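Local coordinates for HydG protein (Carboxydothermus hydrogenoformans, PDB 4RTB) that probably acts as a radical S-adenosylmethionine enzyme with a [4Fe-4S] cluster, making the carbon monoxide and cyanide ligands for maturation of [FeFe]-hydrogenase, at residues Arg85-Phe99 with Glu335-Ala347. Numbering follows the deposited sequence.
Sequences RKVKEEIYGKRIVLF and ELVELGVSQMSAA
Lys88 reaches from helix 74-91 across the C-terminal end of helix 330-339. Its CB lies by the carbonyl O of Glu338, and Lys88 CG rests at 3.6 Å on the CA of Gly340, the glycine of positive phi that follows the helix. A sharp bend at chi2 (-91°) turns CD and CE alongside Val337 O. NZ then donates a hydrogen bond to that carbonyl, in its plane, with Lys88 NZ to Val337 O 2.9 Å. One helical turn earlier, Arg85 stretches past Leu339 CD1 toward two acids. Glu335 OE2 sits at the guanidinium edge, but the salt bridge is long, 3.7 Å from Arg85 NH2; Glu338 OE1, also at long range from Arg85 NE, lies well out of the guanidinium plane with no N-H aimed at it, and probably contributes through charge alone.

Beyond the helices, strand 343-345 runs parallel to strand 95-105, consistent with closure of the radical SAM (beta/alpha)8 barrel, in which the eighth barrel strand pairs with the first. Backbone bonds zigzag between them: Val97 N to Ser342 O (3.0 Å), Met344 N to Val97 O, Phe99 N to Met344 O (3.0 Å) and Ala346 N to Phe99 O. On the face turned to helix 330-339, Ile96 CD1 wedges among Val337 CG2, Val341 CG1 and Met344 CB, while Leu98 CD2 packs on Met344 CB at 3.8 Å. On the other face, Val97 lies beside Gln343, and the Phe99 side chain lies about 10 Å from bound S-adenosylmethionine, its ring plane turned 82° to the Gln343 amide plane, with Gln343 OE1 near Phe99 CD1. Ser342 CB makes a CH-pi contact over the Tyr92 ring, 4.1 Å from its centroid, while Ser342 OG is hydrogen-bonded to Ile322 N.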
# COMPACT_ATOMS: atom_id res chain seq x y z
N ARG A 85 17.83 0.94 1.57
CA ARG A 85 17.92 -0.23 2.44
C ARG A 85 18.32 0.17 3.85
O ARG A 85 17.82 -0.39 4.84
CB ARG A 85 18.92 -1.26 1.89
CG ARG A 85 18.62 -1.75 0.47
CD ARG A 85 19.51 -2.92 0.06
NE ARG A 85 19.14 -3.43 -1.26
CZ ARG A 85 19.99 -3.61 -2.27
NH1 ARG A 85 21.28 -3.34 -2.11
NH2 ARG A 85 19.55 -4.08 -3.43
N LYS A 86 19.22 1.15 3.95
CA LYS A 86 19.67 1.59 5.27
C LYS A 86 18.53 2.20 6.06
O LYS A 86 18.35 1.90 7.24
CB LYS A 86 20.82 2.59 5.14
CG LYS A 86 21.64 2.72 6.42
CD LYS A 86 23.13 2.57 6.14
CE LYS A 86 23.74 3.90 5.72
NZ LYS A 86 23.73 4.88 6.84
N VAL A 87 17.74 3.05 5.40
CA VAL A 87 16.59 3.70 6.02
C VAL A 87 15.50 2.71 6.42
O VAL A 87 14.98 2.75 7.56
CB VAL A 87 15.99 4.75 5.07
CG1 VAL A 87 14.66 5.27 5.59
CG2 VAL A 87 16.98 5.90 4.86
N LYS A 88 15.15 1.82 5.50
CA LYS A 88 14.14 0.80 5.76
C LYS A 88 14.56 -0.06 6.95
O LYS A 88 13.73 -0.40 7.79
CB LYS A 88 13.91 -0.07 4.52
CG LYS A 88 12.65 -0.94 4.59
CD LYS A 88 12.93 -2.31 5.19
CE LYS A 88 11.65 -2.98 5.66
NZ LYS A 88 10.65 -3.12 4.57
N GLU A 89 15.84 -0.39 7.02
CA GLU A 89 16.36 -1.16 8.15
C GLU A 89 16.30 -0.36 9.45
O GLU A 89 15.95 -0.89 10.49
CB GLU A 89 17.80 -1.60 7.87
CG GLU A 89 17.95 -3.07 7.48
N GLU A 90 16.65 0.92 9.37
CA GLU A 90 16.72 1.78 10.55
C GLU A 90 15.35 2.00 11.19
O GLU A 90 15.25 2.05 12.42
CB GLU A 90 17.35 3.13 10.19
CG GLU A 90 18.84 3.21 10.50
CD GLU A 90 19.58 4.22 9.63
OE1 GLU A 90 18.91 4.98 8.91
OE2 GLU A 90 20.83 4.24 9.68
N ILE A 91 14.31 2.14 10.38
CA ILE A 91 12.99 2.41 10.95
C ILE A 91 12.12 1.16 11.12
O ILE A 91 11.46 0.98 12.15
CB ILE A 91 12.22 3.44 10.10
CG1 ILE A 91 12.86 4.82 10.24
CG2 ILE A 91 10.76 3.52 10.53
CD1 ILE A 91 13.37 5.39 8.94
N TYR A 92 12.13 0.29 10.12
CA TYR A 92 11.22 -0.85 10.11
C TYR A 92 11.90 -2.17 10.47
O TYR A 92 11.24 -3.10 10.92
CB TYR A 92 10.56 -0.97 8.74
CG TYR A 92 9.65 0.20 8.41
CD1 TYR A 92 8.33 0.20 8.80
CD2 TYR A 92 10.13 1.30 7.71
CE1 TYR A 92 7.49 1.26 8.51
CE2 TYR A 92 9.31 2.36 7.40
CZ TYR A 92 7.99 2.34 7.81
OH TYR A 92 7.16 3.40 7.51
N GLY A 93 13.21 -2.24 10.26
CA GLY A 93 13.94 -3.47 10.49
C GLY A 93 13.64 -4.48 9.41
O GLY A 93 13.44 -4.13 8.25
N LYS A 94 13.59 -5.75 9.79
CA LYS A 94 13.30 -6.82 8.84
C LYS A 94 11.81 -7.14 8.82
O LYS A 94 11.40 -8.23 8.42
CB LYS A 94 14.12 -8.07 9.18
CG LYS A 94 15.60 -7.95 8.86
CD LYS A 94 15.81 -7.71 7.37
CE LYS A 94 17.27 -7.87 6.96
NZ LYS A 94 17.45 -7.55 5.51
N ARG A 95 11.00 -6.17 9.22
CA ARG A 95 9.57 -6.38 9.40
C ARG A 95 8.76 -6.09 8.14
O ARG A 95 8.86 -5.01 7.55
CB ARG A 95 9.06 -5.51 10.55
CG ARG A 95 7.67 -5.87 11.02
CD ARG A 95 7.11 -4.82 11.96
NE ARG A 95 6.93 -3.55 11.27
CZ ARG A 95 5.80 -2.85 11.29
NH1 ARG A 95 4.74 -3.30 11.95
NH2 ARG A 95 5.72 -1.70 10.63
N ILE A 96 7.95 -7.06 7.74
CA ILE A 96 7.03 -6.87 6.63
C ILE A 96 5.61 -7.26 7.07
O ILE A 96 5.38 -8.35 7.58
CB ILE A 96 7.46 -7.70 5.39
CG1 ILE A 96 6.41 -7.59 4.28
CG2 ILE A 96 7.73 -9.15 5.77
CD1 ILE A 96 6.33 -6.22 3.65
N VAL A 97 4.67 -6.34 6.88
CA VAL A 97 3.30 -6.55 7.33
C VAL A 97 2.46 -7.17 6.23
O VAL A 97 2.50 -6.73 5.08
CB VAL A 97 2.66 -5.25 7.81
CG1 VAL A 97 1.30 -5.52 8.42
CG2 VAL A 97 3.57 -4.55 8.81
N LEU A 98 1.69 -8.20 6.57
CA LEU A 98 0.88 -8.90 5.59
C LEU A 98 -0.62 -8.66 5.80
O LEU A 98 -1.12 -8.66 6.93
CB LEU A 98 1.17 -10.40 5.63
CG LEU A 98 2.63 -10.82 5.42
CD1 LEU A 98 2.71 -12.33 5.20
CD2 LEU A 98 3.28 -10.07 4.26
N PHE A 99 -1.33 -8.46 4.69
CA PHE A 99 -2.77 -8.30 4.72
C PHE A 99 -3.39 -8.96 3.50
O PHE A 99 -2.70 -9.26 2.52
CB PHE A 99 -3.16 -6.82 4.77
CG PHE A 99 -2.94 -6.09 3.47
CD1 PHE A 99 -1.69 -5.61 3.13
CD2 PHE A 99 -3.99 -5.89 2.58
CE1 PHE A 99 -1.48 -4.94 1.94
CE2 PHE A 99 -3.79 -5.22 1.39
CZ PHE A 99 -2.54 -4.75 1.07
N GLU A 335 12.99 -7.94 -3.02
CA GLU A 335 13.93 -6.85 -3.26
C GLU A 335 13.27 -5.52 -2.89
O GLU A 335 13.88 -4.67 -2.25
CB GLU A 335 14.39 -6.82 -4.73
CG GLU A 335 15.88 -7.14 -4.92
CD GLU A 335 16.48 -6.45 -6.14
OE1 GLU A 335 16.06 -6.76 -7.28
OE2 GLU A 335 17.38 -5.60 -5.95
N LEU A 336 12.01 -5.37 -3.28
CA LEU A 336 11.24 -4.18 -2.95
C LEU A 336 11.03 -4.09 -1.44
O LEU A 336 11.05 -3.00 -0.87
CB LEU A 336 9.89 -4.18 -3.68
CG LEU A 336 9.98 -4.18 -5.21
CD1 LEU A 336 8.62 -4.40 -5.84
CD2 LEU A 336 10.61 -2.89 -5.72
N VAL A 337 10.84 -5.24 -0.80
CA VAL A 337 10.76 -5.25 0.66
C VAL A 337 12.09 -4.77 1.25
O VAL A 337 12.10 -4.01 2.22
CB VAL A 337 10.39 -6.65 1.21
CG1 VAL A 337 10.41 -6.65 2.73
CG2 VAL A 337 9.03 -7.08 0.69
N GLU A 338 13.20 -5.21 0.66
CA GLU A 338 14.53 -4.75 1.07
C GLU A 338 14.68 -3.23 0.94
O GLU A 338 15.29 -2.58 1.79
CB GLU A 338 15.63 -5.44 0.25
CG GLU A 338 16.18 -6.75 0.81
CD GLU A 338 17.14 -7.44 -0.14
OE1 GLU A 338 18.18 -6.84 -0.51
OE2 GLU A 338 16.86 -8.60 -0.53
N LEU A 339 14.11 -2.67 -0.13
CA LEU A 339 14.36 -1.28 -0.49
C LEU A 339 13.38 -0.25 0.10
O LEU A 339 13.61 0.95 -0.03
CB LEU A 339 14.38 -1.13 -2.01
CG LEU A 339 15.76 -1.17 -2.68
CD1 LEU A 339 16.30 -2.59 -2.71
CD2 LEU A 339 15.70 -0.59 -4.07
N GLY A 340 12.30 -0.70 0.73
CA GLY A 340 11.41 0.25 1.38
C GLY A 340 10.00 -0.21 1.72
O GLY A 340 9.39 0.31 2.66
N VAL A 341 9.47 -1.15 0.96
CA VAL A 341 8.12 -1.67 1.16
C VAL A 341 7.93 -2.21 2.58
O VAL A 341 8.75 -2.99 3.06
CB VAL A 341 7.79 -2.78 0.15
CG1 VAL A 341 6.52 -3.52 0.53
CG2 VAL A 341 7.69 -2.20 -1.26
N SER A 342 6.86 -1.79 3.25
CA SER A 342 6.61 -2.23 4.62
C SER A 342 5.30 -3.01 4.74
O SER A 342 5.04 -3.62 5.78
CB SER A 342 6.58 -1.02 5.56
OG SER A 342 5.62 -0.07 5.14
N GLN A 343 4.49 -2.99 3.69
CA GLN A 343 3.22 -3.72 3.68
C GLN A 343 3.02 -4.49 2.38
O GLN A 343 3.42 -4.04 1.31
CB GLN A 343 2.04 -2.78 3.90
CG GLN A 343 1.53 -2.76 5.33
CD GLN A 343 0.12 -2.20 5.43
OE1 GLN A 343 -0.85 -2.88 5.11
NE2 GLN A 343 0.01 -0.95 5.87
N MET A 344 2.37 -5.65 2.48
CA MET A 344 2.26 -6.56 1.35
C MET A 344 0.95 -7.33 1.31
O MET A 344 0.41 -7.70 2.35
CB MET A 344 3.42 -7.55 1.38
CG MET A 344 4.42 -7.40 0.26
SD MET A 344 5.68 -8.65 0.47
CE MET A 344 4.66 -10.11 0.65
N SER A 345 0.46 -7.60 0.10
CA SER A 345 -0.71 -8.44 -0.08
C SER A 345 -0.28 -9.87 -0.38
O SER A 345 0.31 -10.14 -1.42
CB SER A 345 -1.60 -7.90 -1.20
OG SER A 345 -0.97 -8.05 -2.46
N ALA A 346 -0.59 -10.78 0.53
CA ALA A 346 -0.20 -12.17 0.37
C ALA A 346 -1.42 -13.07 0.21
O ALA A 346 -2.42 -12.89 0.90
CB ALA A 346 0.64 -12.63 1.54
N ALA A 347 -1.32 -14.03 -0.70
CA ALA A 347 -2.40 -14.98 -0.96
C ALA A 347 -3.69 -14.25 -1.34
O ALA A 347 -4.79 -14.74 -1.09
CB ALA A 347 -2.63 -15.89 0.23